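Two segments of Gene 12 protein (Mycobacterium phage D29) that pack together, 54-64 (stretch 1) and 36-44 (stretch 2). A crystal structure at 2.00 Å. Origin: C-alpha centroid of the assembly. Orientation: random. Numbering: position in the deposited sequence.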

# COMPACT_ATOMS: atom_id res chain seq x y z
N GLU A 54 -2.12 -8.16 6.95
CA GLU A 54 -1.55 -8.49 8.25
C GLU A 54 -0.33 -9.40 8.11
O GLU A 54 0.65 -9.25 8.83
CB GLU A 54 -2.58 -9.17 9.15
CG GLU A 54 -3.82 -8.36 9.48
CD GLU A 54 -4.88 -9.21 10.19
OE1 GLU A 54 -4.70 -10.45 10.26
OE2 GLU A 54 -5.88 -8.65 10.67
N LYS A 55 -0.40 -10.37 7.20
CA LYS A 55 0.74 -11.27 6.97
C LYS A 55 1.94 -10.54 6.39
O LYS A 55 3.08 -10.76 6.81
CB LYS A 55 0.34 -12.42 6.06
CG LYS A 55 -0.74 -13.31 6.65
CD LYS A 55 -1.37 -14.18 5.58
CE LYS A 55 -2.47 -15.03 6.17
NZ LYS A 55 -1.90 -16.00 7.14
N GLY A 56 1.68 -9.66 5.43
CA GLY A 56 2.73 -8.86 4.82
C GLY A 56 3.38 -7.95 5.85
O GLY A 56 4.60 -7.78 5.86
N VAL A 57 2.56 -7.35 6.72
CA VAL A 57 3.07 -6.48 7.77
C VAL A 57 3.99 -7.26 8.70
O VAL A 57 5.08 -6.82 9.02
CB VAL A 57 1.93 -5.80 8.57
CG1 VAL A 57 2.44 -5.26 9.93
CG2 VAL A 57 1.32 -4.67 7.76
N ALA A 58 3.53 -8.42 9.15
CA ALA A 58 4.34 -9.23 10.06
C ALA A 58 5.67 -9.59 9.42
O ALA A 58 6.72 -9.51 10.07
CB ALA A 58 3.59 -10.48 10.47
N GLU A 59 5.65 -9.95 8.14
CA GLU A 59 6.89 -10.33 7.47
C GLU A 59 7.83 -9.14 7.26
O GLU A 59 9.05 -9.27 7.36
CB GLU A 59 6.63 -11.03 6.15
CG GLU A 59 7.91 -11.45 5.42
CD GLU A 59 8.62 -12.62 6.10
OE1 GLU A 59 8.00 -13.30 6.94
OE2 GLU A 59 9.81 -12.85 5.78
N LEU A 60 7.26 -7.97 6.95
CA LEU A 60 8.09 -6.79 6.72
C LEU A 60 8.78 -6.35 8.01
O LEU A 60 9.94 -5.92 8.01
CB LEU A 60 7.25 -5.65 6.14
CG LEU A 60 8.05 -4.36 5.97
CD1 LEU A 60 9.30 -4.61 5.14
CD2 LEU A 60 7.20 -3.26 5.36
N ILE A 61 8.07 -6.46 9.13
CA ILE A 61 8.64 -6.08 10.42
C ILE A 61 9.78 -7.04 10.76
O ILE A 61 10.88 -6.61 11.12
CB ILE A 61 7.57 -6.13 11.52
CG1 ILE A 61 6.58 -4.98 11.36
CG2 ILE A 61 8.24 -6.08 12.90
CD1 ILE A 61 5.30 -5.16 12.17
N LEU A 62 9.50 -8.34 10.63
CA LEU A 62 10.48 -9.39 10.89
C LEU A 62 11.77 -9.15 10.11
O LEU A 62 12.86 -9.13 10.69
CB LEU A 62 9.88 -10.75 10.54
CG LEU A 62 10.56 -12.04 11.01
CD1 LEU A 62 9.83 -13.27 10.49
CD2 LEU A 62 12.01 -12.09 10.60
N GLN A 63 11.64 -8.98 8.80
CA GLN A 63 12.79 -8.82 7.93
C GLN A 63 13.61 -7.57 8.24
O GLN A 63 14.83 -7.61 8.22
CB GLN A 63 12.34 -8.80 6.46
CG GLN A 63 11.89 -10.16 5.94
CD GLN A 63 13.05 -11.14 5.85
OE1 GLN A 63 12.85 -12.36 5.84
NE2 GLN A 63 14.27 -10.61 5.78
N ILE A 64 12.92 -6.47 8.52
CA ILE A 64 13.59 -5.22 8.85
C ILE A 64 14.50 -5.40 10.07
O ILE A 64 15.66 -4.99 10.05
CB ILE A 64 12.59 -4.09 9.11
CG1 ILE A 64 12.02 -3.58 7.79
CG2 ILE A 64 13.27 -2.96 9.87
CD1 ILE A 64 10.86 -2.59 7.94
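Stretch 2, residues 36-44: WQPIGNYPA

An extended segment that turns into a loop lies along one side of a helix, held mainly by packing around one isoleucine and by a close backbone approach at a glycine, with no clear direct hydrogen bond between the two. Stretch 1 is helical throughout, its backbone hydrogen bonds running from N of i+4 to O of i, as from Leu60 N to Gly56 O at 2.9 Å. Stretch 2 enters as a strand already under way at Trp36 and is loop from Gly40 to Ala44, with Asn41 at positive phi (53/40).

The chain runs against the helix direction: Gln37 CA lies 7.7 Å from Gln63 CA, Ile39 CA 6.1 Å from Leu60 CA, and Tyr42 CA 4.8 Å from Gly56 CA. The distances shrink along that order, so the chain closes on the helix as it approaches Gly56. The glycine permits this: its CA lies 3.7 Å from Tyr42 CD1, and a CB built there would come within 2.8 Å of that same ring atom, a clash.

Ile39, chi1 and chi2 both m, is the central knob and gives up the largest area in the contact. Its CD1 meets Leu60 CD1 at 3.7 Å and Gln63 CG at 3.9 Å, while its CG2 lies 3.5 Å from Glu59 CG. Ile39 CG2 also lies 3.9 Å from Gly56 O, so Gly56, Glu59, Leu60 and Gln63 form the helical surface that receives it, the usual i, i+3, i+4, i+7 spacing.

Around this center, CH2 groups of polar side chains also make close contacts. Glu59 CG lies 3.2 Å from Gly40 O, and Lys55 CD rests 3.6 Å from Pro43 CD before the lysine's end leads away. One water links the backbones here, donating to Lys55 O at 2.8 Å and, weakly, to Asn41 O at 3.3 Å.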

# COMPACT_ATOMS: atom_id res chain seq x y z
N TRP A 36 18.71 -6.16 -1.59
CA TRP A 36 17.28 -6.34 -1.80
C TRP A 36 16.66 -7.50 -1.02
O TRP A 36 17.09 -8.65 -1.16
CB TRP A 36 16.99 -6.48 -3.29
CG TRP A 36 15.55 -6.69 -3.62
CD1 TRP A 36 14.47 -6.20 -2.94
CD2 TRP A 36 15.03 -7.41 -4.74
NE1 TRP A 36 13.30 -6.59 -3.56
CE2 TRP A 36 13.62 -7.34 -4.67
CE3 TRP A 36 15.61 -8.13 -5.79
CZ2 TRP A 36 12.79 -7.95 -5.61
CZ3 TRP A 36 14.79 -8.73 -6.72
CH2 TRP A 36 13.40 -8.64 -6.62
N GLN A 37 15.64 -7.19 -0.23
CA GLN A 37 14.88 -8.20 0.50
C GLN A 37 13.39 -8.14 0.17
O GLN A 37 12.63 -7.41 0.82
CB GLN A 37 15.06 -8.04 2.01
CG GLN A 37 14.28 -9.06 2.82
CD GLN A 37 14.67 -10.48 2.45
OE1 GLN A 37 15.81 -10.89 2.64
NE2 GLN A 37 13.72 -11.23 1.91
N PRO A 38 12.96 -8.91 -0.83
CA PRO A 38 11.54 -8.97 -1.19
C PRO A 38 10.75 -9.58 -0.03
O PRO A 38 11.26 -10.49 0.62
CB PRO A 38 11.51 -9.93 -2.38
CG PRO A 38 12.90 -9.97 -2.88
CD PRO A 38 13.78 -9.76 -1.70
N ILE A 39 9.55 -9.08 0.22
CA ILE A 39 8.74 -9.59 1.33
C ILE A 39 7.81 -10.73 0.90
O ILE A 39 6.90 -10.53 0.10
CB ILE A 39 7.92 -8.45 1.98
CG1 ILE A 39 8.84 -7.35 2.52
CG2 ILE A 39 7.02 -9.00 3.08
CD1 ILE A 39 9.89 -7.84 3.47
N GLY A 40 8.05 -11.92 1.44
CA GLY A 40 7.21 -13.08 1.16
C GLY A 40 6.28 -13.42 2.32
O GLY A 40 5.99 -12.56 3.17
N ASN A 41 5.82 -14.66 2.37
CA ASN A 41 4.82 -15.07 3.36
C ASN A 41 3.63 -14.13 3.32
O ASN A 41 3.07 -13.77 4.35
CB ASN A 41 5.42 -15.05 4.76
CG ASN A 41 6.52 -16.06 4.93
OD1 ASN A 41 7.52 -15.80 5.60
ND2 ASN A 41 6.35 -17.23 4.32
N TYR A 42 3.25 -13.74 2.11
CA TYR A 42 2.31 -12.64 1.91
C TYR A 42 1.46 -12.99 0.70
O TYR A 42 1.95 -12.96 -0.43
CB TYR A 42 3.12 -11.36 1.71
CG TYR A 42 2.38 -10.23 1.03
CD1 TYR A 42 1.23 -9.69 1.58
CD2 TYR A 42 2.86 -9.68 -0.15
CE1 TYR A 42 0.56 -8.65 0.97
CE2 TYR A 42 2.20 -8.64 -0.77
CZ TYR A 42 1.05 -8.13 -0.21
OH TYR A 42 0.38 -7.09 -0.82
N PRO A 43 0.19 -13.34 0.93
CA PRO A 43 -0.64 -13.89 -0.15
C PRO A 43 -0.94 -12.87 -1.25
O PRO A 43 -1.31 -13.27 -2.35
CB PRO A 43 -1.94 -14.28 0.56
CG PRO A 43 -1.63 -14.31 2.01
CD PRO A 43 -0.53 -13.30 2.21
N ALA A 44 -0.79 -11.58 -0.95
CA ALA A 44 -1.22 -10.52 -1.87
C ALA A 44 -2.63 -10.75 -2.43
O ALA A 44 -2.89 -10.53 -3.61
CB ALA A 44 -0.22 -10.35 -3.01
O HOH W 1 3.56 -13.37 7.63